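PDB 4OQ1: cell wall surface anchor family protein from Streptococcus pneumoniae, which probably anchors the pneumococcal pilus to the cell wall, serving as the ancillary pilin RrgC at its base. Local coordinates for residues Thr116-Tyr121 and Tyr190-Gln195; Val151-Val156 and Val166-Val171; Tyr288-Val291 and Lys296-Val299. The protein carries 3 engineered substitutions. One frame throughout, in Å; residues are numbered along the deposited sequence.

Contact 1. Residues Thr116-Tyr121 and Tyr190-Gln195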
loop_
_atom_site.group_PDB
_atom_site.type_symbol
_atom_site.label_atom_id
_atom_site.label_comp_id
_atom_site.label_asym_id
_atom_site.label_seq_id
_atom_site.Cartn_x
_atom_site.Cartn_y
_atom_site.Cartn_z
ATOM N N THR A 116 22.754 -0.086 -6.864
ATOM C CA THR A 116 22.676 -1.078 -5.807
ATOM C C THR A 116 21.458 -1.948 -6.048
ATOM O O THR A 116 20.645 -1.705 -6.937
ATOM C CB THR A 116 22.596 -0.467 -4.386
ATOM O OG1 THR A 116 21.373 0.293 -4.200
ATOM C CG2 THR A 116 23.731 0.403 -4.142
ATOM N N ASP A 117 21.364 -2.967 -5.224
ATOM C CA ASP A 117 20.240 -3.875 -5.212
ATOM C C ASP A 117 18.962 -3.176 -4.819
ATOM O O ASP A 117 17.913 -3.659 -5.129
ATOM C CB ASP A 117 20.469 -4.959 -4.164
ATOM C CG ASP A 117 21.677 -5.834 -4.465
ATOM O OD1 ASP A 117 22.146 -5.865 -5.628
ATOM O OD2 ASP A 117 22.146 -6.502 -3.507
ATOM N N ALA A 118 19.074 -2.088 -4.075
ATOM C CA ALA A 118 17.928 -1.364 -3.610
ATOM C C ALA A 118 17.661 -0.180 -4.508
ATOM O O ALA A 118 16.525 0.059 -4.884
ATOM C CB ALA A 118 18.177 -0.875 -2.190
ATOM N N VAL A 119 18.728 0.547 -4.841
ATOM C CA VAL A 119 18.650 1.872 -5.444
ATOM C C VAL A 119 19.552 2.020 -6.680
ATOM O O VAL A 119 20.737 1.737 -6.606
ATOM C CB VAL A 119 19.153 2.905 -4.430
ATOM C CG1 VAL A 119 19.401 4.271 -5.063
ATOM C CG2 VAL A 119 18.141 3.062 -3.354
ATOM N N SER A 120 18.981 2.512 -7.769
ATOM C CA SER A 120 19.724 2.841 -8.972
ATOM C C SER A 120 19.502 4.317 -9.260
ATOM O O SER A 120 18.362 4.782 -9.216
ATOM C CB SER A 120 19.188 2.051 -10.108
ATOM O OG SER A 120 19.632 0.721 -9.952
ATOM N N TYR A 121 20.590 5.051 -9.508
ATOM C CA TYR A 121 20.493 6.446 -9.944
ATOM C C TYR A 121 21.417 6.630 -11.129
ATOM O O TYR A 121 22.542 7.165 -11.000
ATOM C CB TYR A 121 20.817 7.370 -8.846
ATOM C CG TYR A 121 20.376 8.761 -9.139
ATOM C CD1 TYR A 121 19.266 9.310 -8.457
ATOM C CD2 TYR A 121 21.002 9.539 -10.078
ATOM C CE1 TYR A 121 18.817 10.575 -8.759
ATOM C CE2 TYR A 121 20.589 10.816 -10.377
ATOM C CZ TYR A 121 19.491 11.340 -9.718
ATOM O OH TYR A 121 19.082 12.666 -9.991
ATOM N N TYR A 190 7.500 0.711 -5.541
ATOM C CA TYR A 190 8.259 -0.387 -5.055
ATOM C C TYR A 190 9.651 0.070 -4.662
ATOM O O TYR A 190 10.254 0.890 -5.341
ATOM C CB TYR A 190 8.360 -1.449 -6.185
ATOM C CG TYR A 190 9.245 -2.573 -5.918
ATOM C CD1 TYR A 190 8.770 -3.737 -5.314
ATOM C CD2 TYR A 190 10.566 -2.540 -6.274
ATOM C CE1 TYR A 190 9.545 -4.788 -5.021
ATOM C CE2 TYR A 190 11.382 -3.637 -5.991
ATOM C CZ TYR A 190 10.854 -4.757 -5.423
ATOM O OH TYR A 190 11.622 -5.808 -5.145
ATOM N N SER A 191 10.166 -0.484 -3.587
ATOM C CA SER A 191 11.570 -0.377 -3.294
ATOM C C SER A 191 11.930 -1.605 -2.557
ATOM O O SER A 191 11.285 -1.939 -1.569
ATOM C CB SER A 191 11.877 0.840 -2.418
ATOM O OG SER A 191 13.093 0.679 -1.702
ATOM N N SER A 192 12.985 -2.266 -2.977
ATOM C CA SER A 192 13.278 -3.592 -2.410
ATOM C C SER A 192 13.725 -3.566 -0.915
ATOM O O SER A 192 13.754 -4.609 -0.281
ATOM C CB SER A 192 14.290 -4.378 -3.243
ATOM O OG SER A 192 15.469 -3.660 -3.310
ATOM N N SER A 193 14.054 -2.393 -0.423
ATOM C CA SER A 193 14.413 -2.186 0.954
ATOM C C SER A 193 13.315 -1.371 1.655
ATOM O O SER A 193 13.560 -0.788 2.683
ATOM C CB SER A 193 15.777 -1.461 1.027
ATOM O OG SER A 193 15.658 -0.104 0.693
ATOM N N GLY A 194 12.105 -1.363 1.097
ATOM C CA GLY A 194 10.968 -0.696 1.647
ATOM C C GLY A 194 10.243 -1.465 2.755
ATOM O O GLY A 194 10.735 -2.466 3.310
ATOM N N GLN A 195 9.072 -0.955 3.093
ATOM C CA GLN A 195 8.272 -1.446 4.223
ATOM C C GLN A 195 7.261 -2.425 3.632
ATOM O O GLN A 195 6.613 -2.178 2.605
ATOM C CB GLN A 195 7.611 -0.287 4.962
ATOM C CG GLN A 195 8.591 0.524 5.811
ATOM C CD GLN A 195 9.804 1.031 5.021
ATOM O OE1 GLN A 195 9.673 1.934 4.164
ATOM N NE2 GLN A 195 11.003 0.447 5.286
HETATM O O HOH W 1 14.296 -1.337 -5.229
#
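Ser192 reaches across to the turn at Asp117 and Ala118 and makes the one direct hydrogen bond of this contact. Its OG donates to Asp117 O at 3.0 Å. The hydroxyl stands 32° out of the carbonyl plane. Ser192 OG lies between its own backbone N and carbonyl carbon (chi1 60°), which turns it to the other loop. The same OG rests 3.4 Å from Ala118 CA. This is the close part. Beside it the packing is looser: Ala118 CB meets Ser193 OG at 3.9 Å, and the exposed Asp117 carboxylate turns off to the solvent side. A water bridges the two backbones, donating to Ala118 O at 2.7 Å and accepting from Ser192 N at 2.8 Å. Each loop is shaped from within. Thr116 OG1 accepts from Val119 N at 2.7 Å in an ST motif. Ser191 to Gly194 form a type I turn, closed by Gly194 N to Ser191 O. Ser191 OG also bonds Gln43 OE1, so Gln43 adds to the same junction. The contact thus joins the N-terminal part of the chain to the prealbumin-like domain that follows. One hydroxyl bond and one bridging water carry it, so the join is small and mainly polar.

Contact 2. Residues Val151-Val156 and Val166-Val171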
loop_
_atom_site.group_PDB
_atom_site.type_symbol
_atom_site.label_atom_id
_atom_site.label_comp_id
_atom_site.label_asym_id
_atom_site.label_seq_id
_atom_site.Cartn_x
_atom_site.Cartn_y
_atom_site.Cartn_z
ATOM N N VAL A 151 0.754 0.320 -12.483
ATOM C CA VAL A 151 -0.566 -0.363 -12.310
ATOM C C VAL A 151 -1.503 0.494 -11.535
ATOM O O VAL A 151 -1.104 1.196 -10.602
ATOM C CB VAL A 151 -0.446 -1.809 -11.782
ATOM C CG1 VAL A 151 0.418 -1.872 -10.603
ATOM C CG2 VAL A 151 -1.851 -2.377 -11.482
ATOM N N LYS A 152 -2.765 0.515 -12.011
ATOM C CA LYS A 152 -3.791 1.343 -11.493
ATOM C C LYS A 152 -4.960 0.447 -11.119
ATOM O O LYS A 152 -5.470 -0.356 -11.934
ATOM C CB LYS A 152 -4.206 2.479 -12.472
ATOM C CG LYS A 152 -5.245 3.364 -11.881
ATOM C CD LYS A 152 -5.886 4.374 -12.812
ATOM C CE LYS A 152 -4.862 5.224 -13.557
ATOM N NZ LYS A 152 -5.490 6.158 -14.541
ATOM N N LEU A 153 -5.342 0.518 -9.851
ATOM C CA LEU A 153 -6.527 -0.165 -9.344
ATOM C C LEU A 153 -7.664 0.838 -9.227
ATOM O O LEU A 153 -7.497 1.932 -8.648
ATOM C CB LEU A 153 -6.243 -0.902 -8.021
ATOM C CG LEU A 153 -7.388 -1.734 -7.409
ATOM C CD1 LEU A 153 -6.801 -2.836 -6.501
ATOM C CD2 LEU A 153 -8.249 -0.774 -6.663
ATOM N N ILE A 154 -8.813 0.458 -9.799
ATOM C CA ILE A 154 -10.031 1.255 -9.741
ATOM C C ILE A 154 -11.084 0.483 -8.935
ATOM O O ILE A 154 -11.470 -0.607 -9.304
ATOM C CB ILE A 154 -10.639 1.592 -11.120
ATOM C CG1 ILE A 154 -9.643 2.408 -11.939
ATOM C CG2 ILE A 154 -11.866 2.448 -10.855
ATOM C CD1 ILE A 154 -10.141 2.797 -13.309
ATOM N N LYS A 155 -11.497 1.090 -7.833
ATOM C CA LYS A 155 -12.477 0.543 -6.929
ATOM C C LYS A 155 -13.818 1.236 -7.071
ATOM O O LYS A 155 -13.948 2.397 -6.872
ATOM C CB LYS A 155 -11.986 0.649 -5.494
ATOM C CG LYS A 155 -12.783 -0.130 -4.482
ATOM C CD LYS A 155 -12.931 -1.601 -4.787
ATOM C CE LYS A 155 -13.733 -2.346 -3.729
ATOM N NZ LYS A 155 -15.217 -2.369 -3.878
ATOM N N VAL A 156 -14.814 0.456 -7.388
ATOM C CA VAL A 156 -16.166 0.922 -7.596
ATOM C C VAL A 156 -17.231 0.103 -6.852
ATOM O O VAL A 156 -17.001 -1.068 -6.397
ATOM C CB VAL A 156 -16.541 0.964 -9.090
ATOM C CG1 VAL A 156 -15.738 2.001 -9.884
ATOM C CG2 VAL A 156 -16.497 -0.404 -9.762
ATOM N N VAL A 166 -11.002 2.432 0.640
ATOM C CA VAL A 166 -10.945 0.944 0.740
ATOM C C VAL A 166 -9.451 0.503 0.814
ATOM O O VAL A 166 -8.575 0.922 -0.001
ATOM C CB VAL A 166 -11.617 0.363 -0.493
ATOM C CG1 VAL A 166 -11.563 -1.145 -0.467
ATOM C CG2 VAL A 166 -13.065 0.741 -0.594
ATOM N N GLY A 167 -9.123 -0.360 1.763
ATOM C CA GLY A 167 -7.734 -0.825 1.986
ATOM C C GLY A 167 -7.399 -2.150 1.307
ATOM O O GLY A 167 -8.273 -3.060 1.365
ATOM N N PHE A 168 -6.230 -2.176 0.624
ATOM C CA PHE A 168 -5.715 -3.408 -0.061
ATOM C C PHE A 168 -4.298 -3.689 0.431
ATOM O O PHE A 168 -3.568 -2.796 0.855
ATOM C CB PHE A 168 -5.700 -3.208 -1.560
ATOM C CG PHE A 168 -7.055 -3.234 -2.193
ATOM C CD1 PHE A 168 -7.796 -2.154 -2.283
ATOM C CD2 PHE A 168 -7.542 -4.382 -2.777
ATOM C CE1 PHE A 168 -9.040 -2.179 -2.933
ATOM C CE2 PHE A 168 -8.798 -4.451 -3.376
ATOM C CZ PHE A 168 -9.539 -3.328 -3.482
ATOM N N LYS A 169 -3.921 -4.967 0.478
ATOM C CA LYS A 169 -2.500 -5.275 0.536
ATOM C C LYS A 169 -2.102 -5.878 -0.776
ATOM O O LYS A 169 -2.895 -6.500 -1.526
ATOM C CB LYS A 169 -2.169 -6.245 1.698
ATOM C CG LYS A 169 -2.280 -5.615 3.061
ATOM C CD LYS A 169 -1.896 -6.619 4.150
ATOM C CE LYS A 169 -2.246 -6.235 5.577
ATOM N NZ LYS A 169 -1.683 -4.932 6.046
ATOM N N LEU A 170 -0.860 -5.602 -1.151
ATOM C CA LEU A 170 -0.253 -6.079 -2.366
ATOM C C LEU A 170 0.756 -7.197 -2.062
ATOM O O LEU A 170 1.661 -7.018 -1.314
ATOM C CB LEU A 170 0.459 -4.935 -2.964
ATOM C CG LEU A 170 1.237 -5.167 -4.241
ATOM C CD1 LEU A 170 0.255 -5.572 -5.331
ATOM C CD2 LEU A 170 1.961 -3.854 -4.622
ATOM N N VAL A 171 0.578 -8.338 -2.695
ATOM C CA VAL A 171 1.420 -9.464 -2.576
ATOM C C VAL A 171 1.836 -9.964 -3.995
ATOM O O VAL A 171 1.144 -9.735 -4.981
ATOM C CB VAL A 171 0.735 -10.647 -1.865
ATOM C CG1 VAL A 171 0.241 -10.202 -0.508
ATOM C CG2 VAL A 171 -0.373 -11.271 -2.726
#
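Lys155 NZ, the nitrogen that is covalently linked to Asn252 CG, also donates a weak hydrogen bond of 3.3 Å to Val156 O. The covalent link is an intramolecular isopeptide bond, the hallmark of many CnaB domains of Gram-positive pilins. It ties strand 150-157 to strand 246-254, its parallel neighbour in the sheet. The segment 166-171 covers the aliphatic part of this lysine. Lys155 bends at chi2 (55°) and again near its end, and its chain crosses the side chains of Val166 and Phe168 at about right angles. Lys155 CG lies 4.0 Å from Val166 CG2, and Lys155 CE lies 4.1 Å from Val166 CG1. Lys155 CD comes to the edge of the phenyl ring, near its plane, 4.0 Å from Phe168 CZ. Leu153, two residues earlier on the same side of the strand, takes a face of that ring. Its CD1 sits over the ring centre in a CH-pi contact, 4.0 Å from the Phe168 centroid and only 8° off the normal. CG of Leu153 is anti to the backbone N (chi1 -177°), which carries the methyls toward the ring. The strands belong to two different sheets, so the contact is core packing between them. Glu222 of strand 216-224 touches Lys155, Val166 and Phe168. In CnaB domains an acidic residue close to the lysine commonly assists bond formation; Glu222 is placed consistently with that role. Val166 and Phe168 thus cover the aliphatic chain that leads to the amide, which ties the strand covalently to its neighbour.

Contact 3. Residues Tyr288-Val291 and Lys296-Val299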
loop_
_atom_site.group_PDB
_atom_site.type_symbol
_atom_site.label_atom_id
_atom_site.label_comp_id
_atom_site.label_asym_id
_atom_site.label_seq_id
_atom_site.Cartn_x
_atom_site.Cartn_y
_atom_site.Cartn_z
ATOM N N TYR A 288 -17.474 -15.245 16.410
ATOM C CA TYR A 288 -18.364 -14.098 16.489
ATOM C C TYR A 288 -17.616 -12.856 16.688
ATOM O O TYR A 288 -16.734 -12.717 17.556
ATOM C CB TYR A 288 -19.430 -14.285 17.591
ATOM C CG TYR A 288 -20.363 -15.465 17.442
ATOM C CD1 TYR A 288 -21.407 -15.423 16.553
ATOM C CD2 TYR A 288 -20.272 -16.582 18.289
ATOM C CE1 TYR A 288 -22.323 -16.421 16.402
ATOM C CE2 TYR A 288 -21.110 -17.636 18.094
ATOM C CZ TYR A 288 -22.147 -17.581 17.202
ATOM O OH TYR A 288 -23.047 -18.584 17.066
ATOM N N THR A 289 -17.982 -11.863 15.888
ATOM C CA THR A 289 -17.337 -10.551 16.078
ATOM C C THR A 289 -18.345 -9.421 16.200
ATOM O O THR A 289 -19.369 -9.404 15.525
ATOM C CB THR A 289 -16.359 -10.228 14.918
ATOM O OG1 THR A 289 -17.093 -9.880 13.756
ATOM C CG2 THR A 289 -15.515 -11.362 14.561
ATOM N N PRO A 290 -18.090 -8.462 17.076
ATOM C CA PRO A 290 -19.050 -7.417 17.354
ATOM C C PRO A 290 -19.419 -6.496 16.187
ATOM O O PRO A 290 -18.590 -6.107 15.364
ATOM C CB PRO A 290 -18.366 -6.607 18.435
ATOM C CG PRO A 290 -17.623 -7.631 19.220
ATOM C CD PRO A 290 -17.305 -8.771 18.277
ATOM N N VAL A 291 -20.699 -6.165 16.108
ATOM C CA VAL A 291 -21.144 -5.157 15.121
ATOM C C VAL A 291 -20.817 -3.806 15.725
ATOM O O VAL A 291 -20.999 -3.604 16.903
ATOM C CB VAL A 291 -22.653 -5.288 14.842
ATOM C CG1 VAL A 291 -23.194 -4.073 14.100
ATOM C CG2 VAL A 291 -22.911 -6.504 14.007
ATOM N N LYS A 296 -19.239 2.490 18.309
ATOM C CA LYS A 296 -19.064 1.422 19.321
ATOM C C LYS A 296 -19.754 0.107 18.959
ATOM O O LYS A 296 -20.529 0.027 17.984
ATOM C CB LYS A 296 -19.568 1.864 20.711
ATOM C CG LYS A 296 -21.015 2.354 20.722
ATOM C CD LYS A 296 -21.399 3.125 21.986
ATOM C CE LYS A 296 -22.751 3.810 21.798
ATOM N NZ LYS A 296 -22.930 4.894 22.810
ATOM N N GLU A 297 -19.432 -0.900 19.760
ATOM C CA GLU A 297 -20.107 -2.212 19.688
ATOM C C GLU A 297 -21.578 -2.065 20.102
ATOM O O GLU A 297 -21.936 -1.256 20.968
ATOM C CB GLU A 297 -19.433 -3.241 20.586
ATOM C CG GLU A 297 -17.999 -3.479 20.204
ATOM C CD GLU A 297 -17.261 -4.438 21.140
ATOM O OE1 GLU A 297 -17.867 -5.022 22.009
ATOM O OE2 GLU A 297 -16.043 -4.603 20.973
ATOM N N VAL A 298 -22.439 -2.827 19.451
ATOM C CA VAL A 298 -23.875 -2.710 19.662
ATOM C C VAL A 298 -24.318 -3.667 20.757
ATOM O O VAL A 298 -24.303 -4.926 20.569
ATOM C CB VAL A 298 -24.609 -3.061 18.388
ATOM C CG1 VAL A 298 -26.127 -2.977 18.560
ATOM C CG2 VAL A 298 -24.148 -2.200 17.220
ATOM N N VAL A 299 -24.788 -3.089 21.871
ATOM C CA VAL A 299 -25.387 -3.875 22.970
ATOM C C VAL A 299 -26.838 -3.443 23.114
ATOM O O VAL A 299 -27.168 -2.234 23.072
ATOM C CB VAL A 299 -24.589 -3.718 24.244
ATOM C CG1 VAL A 299 -25.291 -4.280 25.490
ATOM C CG2 VAL A 299 -23.244 -4.388 24.060
#
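Val291 O accepts a hydrogen bond from Val298 N at 3.0 Å, while Glu297 CA makes a CA-H...O contact of 3.2 Å with the same oxygen. The donor nitrogen lies 21° out of the carbonyl plane, and the bond is bent, with an N-H...O angle of 140°. One carbonyl thus meets two neighbouring backbone groups of the other strand. The side chains pack in two pairs. Val291 and Val298 lie side by side and point the same way, with Val291 CG1 3.8 Å from Val298 CG2. Pro290 and Glu297 form the second pair. Glu297 CG lies 3.6 Å from Pro290 CB, and its carboxylate carbon CD is 3.7 Å from Pro290 CG. Beyond CG the glutamate runs extended (chi2 176°), so the chain passes along the proline ring. CG and the carboxylate both lie against that ring, and OE1 has a long, weak ion pair with Lys279. The valine pair is the inner part of the contact; Glu297 is exposed. The two segments belong to the beta hairpin of strands 287-293 and 296-301 in the second prealbumin-like domain. Strand 277-284 pairs with both arms: its Val280 bonds the backbones of Val291 and Val298, and its Met281 touches Pro290.

How the contacts relate
From the N terminus, the chain first builds the eight-stranded sheet that includes strand 120-129. Contact 1 begins at the turn entering that strand and closes at 190-195, after 68 intervening residues. Contact 2 falls within this span and closes a loop with nine residues between its segments. Contact 1 joins two successive parts of the fold, while contact 2 packs two sheets together inside the middle domain. Their nearest atoms are about 7 Å apart. Contact 3 follows in series and closes a hairpin in the next prealbumin-like domain, with four residues between its segments. Its centre is about 28 Å from that of contact 2 and about 43 Å from that of contact 1.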